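Local coordinates for protein amidohydrolase 2 (Bifidobacterium longum subsp. infantis, PDB 6UVZ) that probably acts as a hydrolase of the metal-dependent amidohydrolase superfamily, built on a TIM-barrel fold, with a substrate that is not established, at residues A[12-17]-A[56-61]; A[80-85]-A[98-103]; A[190-195]-A[215-220]; A[7-12]-A[51-56]. One frame throughout, in Å; residues are numbered along the deposited sequence.

Interaction 1 (A[12-17]-A[56-61]); sequences HFHIWD and VYVEVD
Tyr57 OH is gripped by Glu68 OE2 of helix 65-73 and by a water, 2.6 Å from Tyr57 OH, that also donates to Ile15 O at 2.7 Å, bridging the segments beyond their backbone pairing. That pairing is parallel and short: Phe13 N donates to Val56 O at 3.2 Å, and Val58 N to Phe13 O at 3.2 Å. Farther on, side chains take over. His14 ND1 donates to Val58 O at 3.0 Å, coming from above the carbonyl plane; an imidazole suits this place, since its rim offers an N-H while its carbons meet Val58 and Val60. Val58 CG2 also lies over one face of His12, 3.7 Å from the ring centroid, in a CH-pi contact offset toward the rim; ND1 of that ring bonds to Lys190 NZ. Ile15 CG1, set between backbone N and carbonyl carbon (chi1 55°), meets Tyr57 CE1 at 3.5 Å, the two side chains crossing at about a right angle. Val60 CG1 abuts the Trp16 ring edge at CE3. His12 and His14 form an HxH pair, as on the first strand of many amidohydrolases. The contact joins strands 7-13 and 51-58, linked through helix 38-47, with strand 80-86 flanking.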
loop_
_atom_site.group_PDB
_atom_site.type_symbol
_atom_site.label_atom_id
_atom_site.label_comp_id
_atom_site.label_asym_id
_atom_site.label_seq_id
_atom_site.Cartn_x
_atom_site.Cartn_y
_atom_site.Cartn_z
ATOM N N HIS A 12 0.608 2.831 -4.197
ATOM C CA HIS A 12 -0.694 2.426 -3.666
ATOM C C HIS A 12 -1.781 3.247 -4.346
ATOM O O HIS A 12 -1.933 4.436 -4.046
ATOM C CB HIS A 12 -0.733 2.609 -2.153
ATOM C CG HIS A 12 -1.961 2.051 -1.502
ATOM N ND1 HIS A 12 -1.940 0.909 -0.731
ATOM C CD2 HIS A 12 -3.245 2.481 -1.501
ATOM C CE1 HIS A 12 -3.157 0.658 -0.285
ATOM N NE2 HIS A 12 -3.968 1.597 -0.738
ATOM N N PHE A 13 -2.536 2.618 -5.245
ATOM C CA PHE A 13 -3.691 3.260 -5.857
ATOM C C PHE A 13 -4.741 2.198 -6.151
ATOM O O PHE A 13 -4.456 0.998 -6.158
ATOM C CB PHE A 13 -3.314 4.024 -7.134
ATOM C CG PHE A 13 -3.189 3.155 -8.356
ATOM C CD1 PHE A 13 -4.249 3.022 -9.240
ATOM C CD2 PHE A 13 -2.011 2.481 -8.627
ATOM C CE1 PHE A 13 -4.139 2.225 -10.364
ATOM C CE2 PHE A 13 -1.894 1.683 -9.751
ATOM C CZ PHE A 13 -2.960 1.556 -10.620
ATOM N N HIS A 14 -5.967 2.657 -6.398
ATOM C CA HIS A 14 -7.093 1.775 -6.668
ATOM C C HIS A 14 -7.829 2.229 -7.920
ATOM O O HIS A 14 -7.821 3.413 -8.271
ATOM C CB HIS A 14 -8.084 1.739 -5.494
ATOM C CG HIS A 14 -7.456 1.422 -4.173
ATOM N ND1 HIS A 14 -7.083 0.145 -3.814
ATOM C CD2 HIS A 14 -7.151 2.214 -3.119
ATOM C CE1 HIS A 14 -6.566 0.165 -2.597
ATOM N NE2 HIS A 14 -6.597 1.409 -2.153
ATOM N N ILE A 15 -8.466 1.268 -8.587
ATOM C CA ILE A 15 -9.402 1.533 -9.673
ATOM C C ILE A 15 -10.568 0.565 -9.529
ATOM O O ILE A 15 -10.400 -0.572 -9.081
ATOM C CB ILE A 15 -8.760 1.395 -11.074
ATOM C CG1 ILE A 15 -8.122 0.014 -11.245
ATOM C CG2 ILE A 15 -7.748 2.505 -11.325
ATOM C CD1 ILE A 15 -7.589 -0.243 -12.636
ATOM N N TRP A 16 -11.760 1.024 -9.906
ATOM C CA TRP A 16 -12.935 0.165 -9.858
ATOM C C TRP A 16 -14.022 0.734 -10.757
ATOM O O TRP A 16 -13.971 1.894 -11.173
ATOM C CB TRP A 16 -13.459 -0.005 -8.426
ATOM C CG TRP A 16 -13.849 1.275 -7.746
ATOM C CD1 TRP A 16 -14.953 2.038 -8.001
ATOM C CD2 TRP A 16 -13.150 1.926 -6.679
ATOM N NE1 TRP A 16 -14.975 3.130 -7.169
ATOM C CE2 TRP A 16 -13.879 3.084 -6.347
ATOM C CE3 TRP A 16 -11.973 1.645 -5.978
ATOM C CZ2 TRP A 16 -13.473 3.961 -5.343
ATOM C CZ3 TRP A 16 -11.571 2.516 -4.981
ATOM C CH2 TRP A 16 -12.319 3.659 -4.673
ATOM N N ASP A 17 -15.005 -0.110 -11.048
ATOM C CA ASP A 17 -16.180 0.270 -11.829
ATOM C C ASP A 17 -17.410 -0.202 -11.069
ATOM O O ASP A 17 -17.628 -1.426 -10.952
ATOM C CB ASP A 17 -16.129 -0.337 -13.230
ATOM C CG ASP A 17 -17.241 0.169 -14.131
ATOM O OD1 ASP A 17 -17.971 1.096 -13.723
ATOM O OD2 ASP A 17 -17.383 -0.363 -15.252
ATOM N N VAL A 56 1.240 0.994 -8.418
ATOM C CA VAL A 56 1.065 -0.339 -7.856
ATOM C C VAL A 56 -0.397 -0.478 -7.458
ATOM O O VAL A 56 -0.868 0.200 -6.536
ATOM C CB VAL A 56 1.990 -0.583 -6.656
ATOM C CG1 VAL A 56 1.651 -1.906 -5.984
ATOM C CG2 VAL A 56 3.445 -0.564 -7.095
ATOM N N TYR A 57 -1.120 -1.351 -8.154
ATOM C CA TYR A 57 -2.518 -1.586 -7.826
ATOM C C TYR A 57 -2.635 -2.388 -6.536
ATOM O O TYR A 57 -1.846 -3.299 -6.276
ATOM C CB TYR A 57 -3.215 -2.326 -8.969
ATOM C CG TYR A 57 -4.649 -2.714 -8.678
ATOM C CD1 TYR A 57 -5.698 -1.862 -8.995
ATOM C CD2 TYR A 57 -4.956 -3.940 -8.096
ATOM C CE1 TYR A 57 -7.011 -2.216 -8.736
ATOM C CE2 TYR A 57 -6.263 -4.301 -7.832
ATOM C CZ TYR A 57 -7.286 -3.435 -8.153
ATOM O OH TYR A 57 -8.590 -3.793 -7.894
ATOM N N VAL A 58 -3.631 -2.040 -5.727
ATOM C CA VAL A 58 -3.949 -2.758 -4.501
ATOM C C VAL A 58 -5.407 -3.185 -4.575
ATOM O O VAL A 58 -6.251 -2.446 -5.094
ATOM C CB VAL A 58 -3.687 -1.895 -3.247
ATOM C CG1 VAL A 58 -3.900 -2.709 -1.982
ATOM C CG2 VAL A 58 -2.279 -1.321 -3.284
ATOM N N GLU A 59 -5.698 -4.384 -4.070
ATOM C CA GLU A 59 -7.043 -4.936 -4.172
ATOM C C GLU A 59 -8.061 -4.012 -3.512
ATOM O O GLU A 59 -7.801 -3.419 -2.462
ATOM C CB GLU A 59 -7.091 -6.331 -3.543
ATOM C CG GLU A 59 -6.605 -6.407 -2.103
ATOM C CD GLU A 59 -7.719 -6.189 -1.098
ATOM O OE1 GLU A 59 -7.450 -5.625 -0.017
ATOM O OE2 GLU A 59 -8.866 -6.581 -1.393
ATOM N N VAL A 60 -9.223 -3.887 -4.147
ATOM C CA VAL A 60 -10.245 -2.940 -3.724
ATOM C C VAL A 60 -11.303 -3.606 -2.842
ATOM O O VAL A 60 -12.392 -3.061 -2.668
ATOM C CB VAL A 60 -10.893 -2.241 -4.930
ATOM C CG1 VAL A 60 -9.850 -1.456 -5.709
ATOM C CG2 VAL A 60 -11.579 -3.261 -5.829
ATOM N N ASP A 61 -10.995 -4.778 -2.281
ATOM C CA ASP A 61 -11.919 -5.515 -1.417
ATOM C C ASP A 61 -13.235 -5.799 -2.143
ATOM O O ASP A 61 -14.326 -5.537 -1.634
ATOM C CB ASP A 61 -12.160 -4.765 -0.102
ATOM C CG ASP A 61 -12.720 -5.659 0.986
ATOM O OD1 ASP A 61 -11.965 -6.508 1.505
ATOM O OD2 ASP A 61 -13.913 -5.509 1.327
HETATM O O HOH W 1 -10.595 -3.269 -9.544
#

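Interaction 2 (A[80-85]-A[98-103]); sequences ILKRML and NADGIR
Met84 pairs with Gly101 and Leu85 with Ile102 in parallel register, the two strands diverging by 37°. Arg103 N donates to Leu85 O at 3.0 Å, whereas the bond from Leu85 N to Gly101 O is weak. Arg83 O takes Asp100 N at 3.0 Å and, weakly, Gly101 N. The Asp100 carboxylate does what a strand carbonyl would otherwise do: OD2 accepts Arg83 N at 3.1 Å through its anti lone pair. The Lys82 side chain crosses that of Asp100 at about a right angle, with Lys82 CD 3.5 Å from Asp100 CG. In the TIM barrel these are the third and fourth strands, with strand 51-58 beyond the one and strand 135-137 beyond the other. Gly101 suits its place because it has no side chain where selenomethionine Met84 bends in, SE lying 3.5 Å from Gly101 CA. Met84 CE reaches Asp100 CB at 3.7 Å. On the other face, Leu85 CD1 packs on Ala99 CB, also at 3.7 Å, the small alanine accommodating the branched tip. Arg83 directs NE and NH2 to the backbone oxygens of Leu72 and Asn75, and Arg103 forms a salt bridge with Glu59.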
loop_
_atom_site.group_PDB
_atom_site.type_symbol
_atom_site.label_atom_id
_atom_site.label_comp_id
_atom_site.label_asym_id
_atom_site.label_seq_id
_atom_site.Cartn_x
_atom_site.Cartn_y
_atom_site.Cartn_z
ATOM N N ILE A 80 0.250 0.134 -14.963
ATOM C CA ILE A 80 0.029 -0.778 -13.838
ATOM C C ILE A 80 1.306 -1.602 -13.701
ATOM O O ILE A 80 1.491 -2.626 -14.359
ATOM C CB ILE A 80 -1.211 -1.644 -14.033
ATOM C CG1 ILE A 80 -2.449 -0.764 -14.218
ATOM C CG2 ILE A 80 -1.400 -2.574 -12.844
ATOM C CD1 ILE A 80 -3.737 -1.542 -14.392
ATOM N N LEU A 81 2.204 -1.137 -12.831
ATOM C CA LEU A 81 3.498 -1.793 -12.672
ATOM C C LEU A 81 3.360 -3.115 -11.929
ATOM O O LEU A 81 3.884 -4.146 -12.369
ATOM C CB LEU A 81 4.468 -0.863 -11.943
ATOM C CG LEU A 81 5.404 0.004 -12.791
ATOM C CD1 LEU A 81 4.672 0.631 -13.965
ATOM C CD2 LEU A 81 6.048 1.079 -11.929
ATOM N N LYS A 82 2.659 -3.106 -10.797
ATOM C CA LYS A 82 2.477 -4.291 -9.976
ATOM C C LYS A 82 1.018 -4.405 -9.560
ATOM O O LYS A 82 0.294 -3.407 -9.494
ATOM C CB LYS A 82 3.375 -4.251 -8.730
ATOM C CG LYS A 82 4.865 -4.178 -9.026
ATOM C CD LYS A 82 5.367 -5.446 -9.696
ATOM C CE LYS A 82 6.851 -5.351 -10.012
ATOM N NZ LYS A 82 7.384 -6.612 -10.596
ATOM N N ARG A 83 0.592 -5.634 -9.278
ATOM C CA ARG A 83 -0.783 -5.925 -8.892
ATOM C C ARG A 83 -0.784 -6.656 -7.559
ATOM O O ARG A 83 -0.238 -7.759 -7.453
ATOM C CB ARG A 83 -1.490 -6.756 -9.964
ATOM C CG ARG A 83 -1.755 -5.990 -11.243
ATOM C CD ARG A 83 -2.116 -6.916 -12.389
ATOM N NE ARG A 83 -2.305 -6.176 -13.633
ATOM C CZ ARG A 83 -1.310 -5.736 -14.396
ATOM N NH1 ARG A 83 -0.051 -5.958 -14.043
ATOM N NH2 ARG A 83 -1.573 -5.068 -15.511
HETATM N N MSE A 84 -1.394 -6.043 -6.551
HETATM C CA MSE A 84 -1.506 -6.646 -5.228
HETATM C C MSE A 84 -2.922 -7.163 -5.004
HETATM O O MSE A 84 -3.777 -6.451 -4.478
HETATM C CB MSE A 84 -1.132 -5.636 -4.143
HETATM C CG MSE A 84 0.240 -5.009 -4.326
HETATM SE SE MSE A 84 1.687 -6.288 -4.079
HETATM C CE MSE A 84 2.611 -6.046 -5.773
ATOM N N LEU A 85 -3.163 -8.405 -5.408
ATOM C CA LEU A 85 -4.480 -9.013 -5.301
ATOM C C LEU A 85 -4.663 -9.641 -3.920
ATOM O O LEU A 85 -3.716 -9.797 -3.149
ATOM C CB LEU A 85 -4.671 -10.042 -6.414
ATOM C CG LEU A 85 -4.417 -9.453 -7.807
ATOM C CD1 LEU A 85 -4.539 -10.502 -8.898
ATOM C CD2 LEU A 85 -5.362 -8.290 -8.073
ATOM N N ASN A 98 -1.222 -14.087 -12.174
ATOM C CA ASN A 98 -0.788 -12.781 -12.651
ATOM C C ASN A 98 -0.519 -11.803 -11.515
ATOM O O ASN A 98 -0.245 -10.626 -11.776
ATOM C CB ASN A 98 -1.830 -12.193 -13.605
ATOM C CG ASN A 98 -3.157 -11.921 -12.921
ATOM O OD1 ASN A 98 -3.580 -12.673 -12.045
ATOM N ND2 ASN A 98 -3.817 -10.840 -13.319
ATOM N N ALA A 99 -0.585 -12.258 -10.267
ATOM C CA ALA A 99 -0.433 -11.383 -9.113
ATOM C C ALA A 99 1.038 -11.248 -8.739
ATOM O O ALA A 99 1.770 -12.243 -8.692
ATOM C CB ALA A 99 -1.232 -11.917 -7.923
ATOM N N ASP A 100 1.465 -10.015 -8.475
ATOM C CA ASP A 100 2.820 -9.752 -8.011
ATOM C C ASP A 100 2.940 -9.795 -6.494
ATOM O O ASP A 100 4.058 -9.889 -5.976
ATOM C CB ASP A 100 3.298 -8.389 -8.521
ATOM C CG ASP A 100 3.348 -8.317 -10.036
ATOM O OD1 ASP A 100 4.100 -9.103 -10.649
ATOM O OD2 ASP A 100 2.623 -7.481 -10.617
ATOM N N GLY A 101 1.820 -9.730 -5.780
ATOM C CA GLY A 101 1.824 -9.788 -4.331
ATOM C C GLY A 101 0.422 -10.037 -3.821
ATOM O O GLY A 101 -0.536 -10.135 -4.592
ATOM N N ILE A 102 0.312 -10.130 -2.498
ATOM C CA ILE A 102 -0.935 -10.490 -1.833
ATOM C C ILE A 102 -1.199 -9.515 -0.695
ATOM O O ILE A 102 -0.274 -9.120 0.024
ATOM C CB ILE A 102 -0.892 -11.942 -1.303
ATOM C CG1 ILE A 102 -0.817 -12.934 -2.464
ATOM C CG2 ILE A 102 -2.101 -12.240 -0.430
ATOM C CD1 ILE A 102 -2.030 -12.904 -3.368
ATOM N N ARG A 103 -2.463 -9.121 -0.537
ATOM C CA ARG A 103 -2.916 -8.400 0.645
ATOM C C ARG A 103 -4.090 -9.146 1.259
ATOM O O ARG A 103 -5.066 -9.448 0.568
ATOM C CB ARG A 103 -3.333 -6.961 0.323
ATOM C CG ARG A 103 -3.763 -6.185 1.563
ATOM C CD ARG A 103 -3.965 -4.702 1.293
ATOM N NE ARG A 103 -5.336 -4.395 0.898
ATOM C CZ ARG A 103 -5.841 -3.166 0.857
ATOM N NH1 ARG A 103 -5.088 -2.127 1.191
ATOM N NH2 ARG A 103 -7.099 -2.976 0.485
#

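Interaction 3 (A[190-195]-A[215-220]); sequences KVSGDN and LYSSNW
Leu215 O accepts Val191 N at 3.4 Å, a weak bond between parallel strands, and Leu215 CD1 meets the aliphatic CG of Lys190 at 4.2 Å. Ser217 comes next on the same side: its CB rests 3.8 Å from Lys190 CB, and its OG, anti to the backbone N (chi1 164°), lies 2.8 Å from Ser192 OG in a hydrogen bond that either hydroxyl could donate. Small serines let the two hydroxyls meet directly between the backbones. Lys190, which Ser217 adjoins, carries its NZ on to a salt bridge with Glu136. At Asn219 the backbone takes left-handed helical angles, which asparagine tolerates better than most residues. Asn219 ND2 donates to Gly193 O at 3.0 Å, from directly above that carbonyl plane, and to OD1 of the poorly ordered Asp194 at 3.3 Å; both acceptors lie near the amide plane. An alanine at Asn219 would probably leave Gly193 O and Asp194 OD1 without this donor, and the loop they belong to less firmly tied. The segments continue the seventh and eighth strands of a TIM barrel, joined through helix 199-209, and extend past their C-terminal ends, where this fold characteristically places its active site.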
loop_
_atom_site.group_PDB
_atom_site.type_symbol
_atom_site.label_atom_id
_atom_site.label_comp_id
_atom_site.label_asym_id
_atom_site.label_seq_id
_atom_site.Cartn_x
_atom_site.Cartn_y
_atom_site.Cartn_z
ATOM N N LYS A 190 4.169 3.160 4.009
ATOM C CA LYS A 190 3.609 4.141 3.092
ATOM C C LYS A 190 3.123 5.360 3.860
ATOM O O LYS A 190 2.582 5.237 4.963
ATOM C CB LYS A 190 2.450 3.540 2.295
ATOM C CG LYS A 190 2.855 2.434 1.345
ATOM C CD LYS A 190 1.638 1.811 0.691
ATOM C CE LYS A 190 2.049 0.885 -0.435
ATOM N NZ LYS A 190 0.910 0.074 -0.942
ATOM N N VAL A 191 3.310 6.536 3.270
ATOM C CA VAL A 191 2.858 7.792 3.866
ATOM C C VAL A 191 1.562 8.169 3.155
ATOM O O VAL A 191 1.557 8.927 2.182
ATOM C CB VAL A 191 3.915 8.889 3.763
ATOM C CG1 VAL A 191 3.464 10.126 4.525
ATOM C CG2 VAL A 191 5.242 8.389 4.295
ATOM N N SER A 192 0.449 7.627 3.649
ATOM C CA SER A 192 -0.861 7.938 3.084
ATOM C C SER A 192 -1.921 7.598 4.132
ATOM O O SER A 192 -1.642 7.639 5.336
ATOM C CB SER A 192 -1.039 7.187 1.749
ATOM O OG SER A 192 -0.940 5.786 1.936
ATOM N N GLY A 193 -3.125 7.261 3.677
ATOM C CA GLY A 193 -4.197 6.894 4.582
ATOM C C GLY A 193 -5.546 7.450 4.174
ATOM O O GLY A 193 -5.642 8.229 3.222
ATOM N N ASP A 194 -6.597 7.054 4.890
ATOM C CA ASP A 194 -7.936 7.569 4.636
ATOM C C ASP A 194 -8.150 8.961 5.213
ATOM O O ASP A 194 -9.272 9.476 5.149
ATOM C CB ASP A 194 -8.987 6.609 5.201
ATOM C CG ASP A 194 -8.861 5.208 4.634
ATOM O OD1 ASP A 194 -7.878 4.945 3.909
ATOM O OD2 ASP A 194 -9.745 4.371 4.912
ATOM N N ASN A 195 -7.115 9.573 5.771
ATOM C CA ASN A 195 -7.173 10.907 6.343
ATOM C C ASN A 195 -5.904 11.648 5.962
ATOM O O ASN A 195 -4.889 11.023 5.629
ATOM C CB ASN A 195 -7.310 10.862 7.872
ATOM C CG ASN A 195 -8.521 10.073 8.326
ATOM O OD1 ASN A 195 -9.621 10.614 8.443
ATOM N ND2 ASN A 195 -8.324 8.786 8.590
ATOM N N LEU A 215 7.843 4.800 1.321
ATOM C CA LEU A 215 7.283 4.796 -0.022
ATOM C C LEU A 215 6.266 5.918 -0.175
ATOM O O LEU A 215 5.463 6.167 0.728
ATOM C CB LEU A 215 6.610 3.455 -0.329
ATOM C CG LEU A 215 7.406 2.180 -0.047
ATOM C CD1 LEU A 215 6.498 0.963 -0.120
ATOM C CD2 LEU A 215 8.557 2.043 -1.022
ATOM N N TYR A 216 6.296 6.589 -1.325
ATOM C CA TYR A 216 5.253 7.550 -1.656
ATOM C C TYR A 216 3.979 6.813 -2.043
ATOM O O TYR A 216 4.009 5.891 -2.867
ATOM C CB TYR A 216 5.682 8.473 -2.796
ATOM C CG TYR A 216 4.505 9.143 -3.469
ATOM C CD1 TYR A 216 3.824 10.183 -2.848
ATOM C CD2 TYR A 216 4.059 8.723 -4.716
ATOM C CE1 TYR A 216 2.739 10.791 -3.454
ATOM C CE2 TYR A 216 2.975 9.324 -5.329
ATOM C CZ TYR A 216 2.320 10.358 -4.695
ATOM O OH TYR A 216 1.243 10.957 -5.305
ATOM N N SER A 217 2.860 7.232 -1.460
ATOM C CA SER A 217 1.568 6.615 -1.716
ATOM C C SER A 217 0.506 7.700 -1.787
ATOM O O SER A 217 0.462 8.586 -0.929
ATOM C CB SER A 217 1.219 5.596 -0.625
ATOM O OG SER A 217 -0.155 5.263 -0.661
ATOM N N SER A 218 -0.346 7.629 -2.808
ATOM C CA SER A 218 -1.432 8.586 -2.980
ATOM C C SER A 218 -2.753 8.108 -2.400
ATOM O O SER A 218 -3.580 8.941 -2.016
ATOM C CB SER A 218 -1.634 8.906 -4.466
ATOM O OG SER A 218 -2.116 7.772 -5.167
ATOM N N ASN A 219 -2.970 6.792 -2.332
ATOM C CA ASN A 219 -4.241 6.213 -1.890
ATOM C C ASN A 219 -5.403 6.707 -2.751
ATOM O O ASN A 219 -6.537 6.825 -2.281
ATOM C CB ASN A 219 -4.502 6.497 -0.407
ATOM C CG ASN A 219 -5.470 5.512 0.216
ATOM O OD1 ASN A 219 -5.684 4.418 -0.306
ATOM N ND2 ASN A 219 -6.060 5.895 1.343
ATOM N N TRP A 220 -5.118 6.997 -4.016
ATOM C CA TRP A 220 -6.139 7.477 -4.934
ATOM C C TRP A 220 -7.071 6.329 -5.322
ATOM O O TRP A 220 -6.618 5.193 -5.492
ATOM C CB TRP A 220 -5.473 8.072 -6.177
ATOM C CG TRP A 220 -6.411 8.686 -7.165
ATOM C CD1 TRP A 220 -6.857 9.974 -7.181
ATOM C CD2 TRP A 220 -7.010 8.039 -8.295
ATOM N NE1 TRP A 220 -7.702 10.169 -8.247
ATOM C CE2 TRP A 220 -7.812 8.997 -8.947
ATOM C CE3 TRP A 220 -6.947 6.744 -8.816
ATOM C CZ2 TRP A 220 -8.546 8.700 -10.092
ATOM C CZ3 TRP A 220 -7.677 6.450 -9.955
ATOM C CH2 TRP A 220 -8.466 7.424 -10.579
#

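Interaction 4 (A[7-12]-A[51-56]); sequences NVIDSH and NFLGGV
Asp10 and Val56 lie in the tightly packed part of this parallel strand pair, where Val56 N donates to Asp10 O at 2.7 Å. Just before it, Asp10 N bonds to Gly54 O, whereas Val8 is still bonded to Asn51 and Leu53. Segment 51-56 therefore holds one extra residue between the pairs Val8-Phe52 and Asp10-Gly55, a beta bulge. Gly54 adopts backbone angles in which a CB would press on the preceding carbonyl oxygen, and at Gly55 the strands come close, 4.3 Å between Asp10 CA and Gly55 CA. Phe52, with CG anti to the backbone N (chi1 -176°), lays one ring face over Gly54 N, while Asp10 CB meets the ring edge 4.0 Å from CE1. The Asp10 carboxylate is fixed at both oxygens: OD2 accepts His12 N at 3.2 Å in an Asx turn where the chain turns a corner, and OD1 bonds to Ser218 OG.

The other end is more open to solvent. Asn7 and Asn51 lie side by side, Asn51 ND2 donating to Asn7 OD1 at 3.3 Å from above its carbonyl plane; amides suit an edge shared with solvent. Leu53 CD1 touches Asn7 CB at 3.7 Å. An alanine at Asn7 would keep that apolar touch but would probably leave Asn51 ND2 without its acceptor and the Asn51 amide freer to turn.

These first two barrel strands, joined through helix 38-47, have helix 244-254 against Val8, Ile9 and Leu53, with Tyr45 of helix 38-47 stacked on Phe52 and strand 214-216 alongside Val8 and Asp10.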
loop_
_atom_site.group_PDB
_atom_site.type_symbol
_atom_site.label_atom_id
_atom_site.label_comp_id
_atom_site.label_asym_id
_atom_site.label_seq_id
_atom_site.Cartn_x
_atom_site.Cartn_y
_atom_site.Cartn_z
ATOM N N ASN A 7 10.565 12.076 -11.152
ATOM C CA ASN A 7 10.000 10.760 -11.421
ATOM C C ASN A 7 9.225 10.278 -10.201
ATOM O O ASN A 7 9.718 10.364 -9.071
ATOM C CB ASN A 7 11.101 9.762 -11.781
ATOM C CG ASN A 7 11.869 10.165 -13.025
ATOM O OD1 ASN A 7 11.312 10.769 -13.942
ATOM N ND2 ASN A 7 13.153 9.833 -13.061
ATOM N N VAL A 8 8.016 9.768 -10.432
ATOM C CA VAL A 8 7.104 9.378 -9.362
ATOM C C VAL A 8 6.579 7.976 -9.641
ATOM O O VAL A 8 6.130 7.686 -10.757
ATOM C CB VAL A 8 5.935 10.373 -9.223
ATOM C CG1 VAL A 8 4.908 9.855 -8.231
ATOM C CG2 VAL A 8 6.447 11.740 -8.796
ATOM N N ILE A 9 6.637 7.112 -8.631
ATOM C CA ILE A 9 6.039 5.781 -8.676
ATOM C C ILE A 9 5.005 5.701 -7.562
ATOM O O ILE A 9 5.352 5.797 -6.378
ATOM C CB ILE A 9 7.089 4.669 -8.527
ATOM C CG1 ILE A 9 7.978 4.597 -9.769
ATOM C CG2 ILE A 9 6.413 3.328 -8.273
ATOM C CD1 ILE A 9 8.999 3.479 -9.724
ATOM N N ASP A 10 3.739 5.530 -7.938
ATOM C CA ASP A 10 2.649 5.458 -6.971
ATOM C C ASP A 10 2.578 4.042 -6.413
ATOM O O ASP A 10 2.159 3.114 -7.109
ATOM C CB ASP A 10 1.329 5.852 -7.625
ATOM C CG ASP A 10 0.318 6.375 -6.626
ATOM O OD1 ASP A 10 -0.242 7.463 -6.869
ATOM O OD2 ASP A 10 0.096 5.711 -5.592
ATOM N N SER A 11 2.975 3.870 -5.154
ATOM C CA SER A 11 3.028 2.539 -4.564
ATOM C C SER A 11 1.678 2.048 -4.054
ATOM O O SER A 11 1.608 0.928 -3.537
ATOM C CB SER A 11 4.050 2.512 -3.424
ATOM O OG SER A 11 3.724 3.456 -2.420
ATOM N N HIS A 12 0.608 2.831 -4.197
ATOM C CA HIS A 12 -0.694 2.426 -3.666
ATOM C C HIS A 12 -1.781 3.247 -4.346
ATOM O O HIS A 12 -1.933 4.436 -4.046
ATOM C CB HIS A 12 -0.733 2.609 -2.153
ATOM C CG HIS A 12 -1.961 2.051 -1.502
ATOM N ND1 HIS A 12 -1.940 0.909 -0.731
ATOM C CD2 HIS A 12 -3.245 2.481 -1.501
ATOM C CE1 HIS A 12 -3.157 0.658 -0.285
ATOM N NE2 HIS A 12 -3.968 1.597 -0.738
ATOM N N ASN A 51 6.826 13.149 -13.932
ATOM C CA ASN A 51 6.936 12.041 -14.879
ATOM C C ASN A 51 6.384 10.792 -14.200
ATOM O O ASN A 51 7.071 10.147 -13.405
ATOM C CB ASN A 51 8.381 11.852 -15.322
ATOM C CG ASN A 51 8.502 10.984 -16.558
ATOM O OD1 ASN A 51 7.573 10.893 -17.361
ATOM N ND2 ASN A 51 9.653 10.341 -16.719
ATOM N N PHE A 52 5.135 10.454 -14.512
ATOM C CA PHE A 52 4.458 9.323 -13.885
ATOM C C PHE A 52 4.974 8.029 -14.501
ATOM O O PHE A 52 4.682 7.723 -15.663
ATOM C CB PHE A 52 2.947 9.456 -14.050
ATOM C CG PHE A 52 2.162 8.380 -13.358
ATOM C CD1 PHE A 52 2.425 8.050 -12.039
ATOM C CD2 PHE A 52 1.148 7.709 -14.022
ATOM C CE1 PHE A 52 1.700 7.062 -11.399
ATOM C CE2 PHE A 52 0.419 6.722 -13.387
ATOM C CZ PHE A 52 0.696 6.399 -12.074
ATOM N N LEU A 53 5.741 7.266 -13.725
ATOM C CA LEU A 53 6.340 6.023 -14.193
ATOM C C LEU A 53 5.449 4.808 -13.973
ATOM O O LEU A 53 5.860 3.691 -14.305
ATOM C CB LEU A 53 7.690 5.796 -13.504
ATOM C CG LEU A 53 8.767 6.854 -13.746
ATOM C CD1 LEU A 53 10.079 6.439 -13.100
ATOM C CD2 LEU A 53 8.951 7.101 -15.235
ATOM N N GLY A 54 4.257 4.990 -13.426
ATOM C CA GLY A 54 3.344 3.896 -13.169
ATOM C C GLY A 54 3.013 3.764 -11.693
ATOM O O GLY A 54 3.592 4.417 -10.827
ATOM N N GLY A 55 2.050 2.876 -11.425
ATOM C CA GLY A 55 1.539 2.691 -10.087
ATOM C C GLY A 55 1.460 1.222 -9.709
ATOM O O GLY A 55 1.593 0.327 -10.549
ATOM N N VAL A 56 1.240 0.994 -8.418
ATOM C CA VAL A 56 1.065 -0.339 -7.856
ATOM C C VAL A 56 -0.397 -0.478 -7.458
ATOM O O VAL A 56 -0.868 0.200 -6.536
ATOM C CB VAL A 56 1.990 -0.583 -6.656
ATOM C CG1 VAL A 56 1.651 -1.906 -5.984
ATOM C CG2 VAL A 56 3.445 -0.564 -7.095
#

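Overall arrangement
All four contacts belong to one parallel eight-stranded barrel. Interactions 4 and 1 follow each other along strands 7-13 and 51-58, their centres about 14 Å apart, sharing His12 and Val56; their segments alternate along the chain, followed by interaction 2 and then interaction 3. Interaction 2 adds the third and fourth strands, its centre about 10 Å from that of interaction 1, which it meets through the Glu59-Arg103 salt bridge. Interaction 3, on the last two strands, lies about 12 Å from both interactions 1 and 4; Tyr216 bonds to Ser11 through backbone and hydroxyl, closing the barrel. Interactions 2 and 3 do not touch. Interactions 1 and 3 reach the strands' C-terminal side, where a barrel hydrolase would probably work.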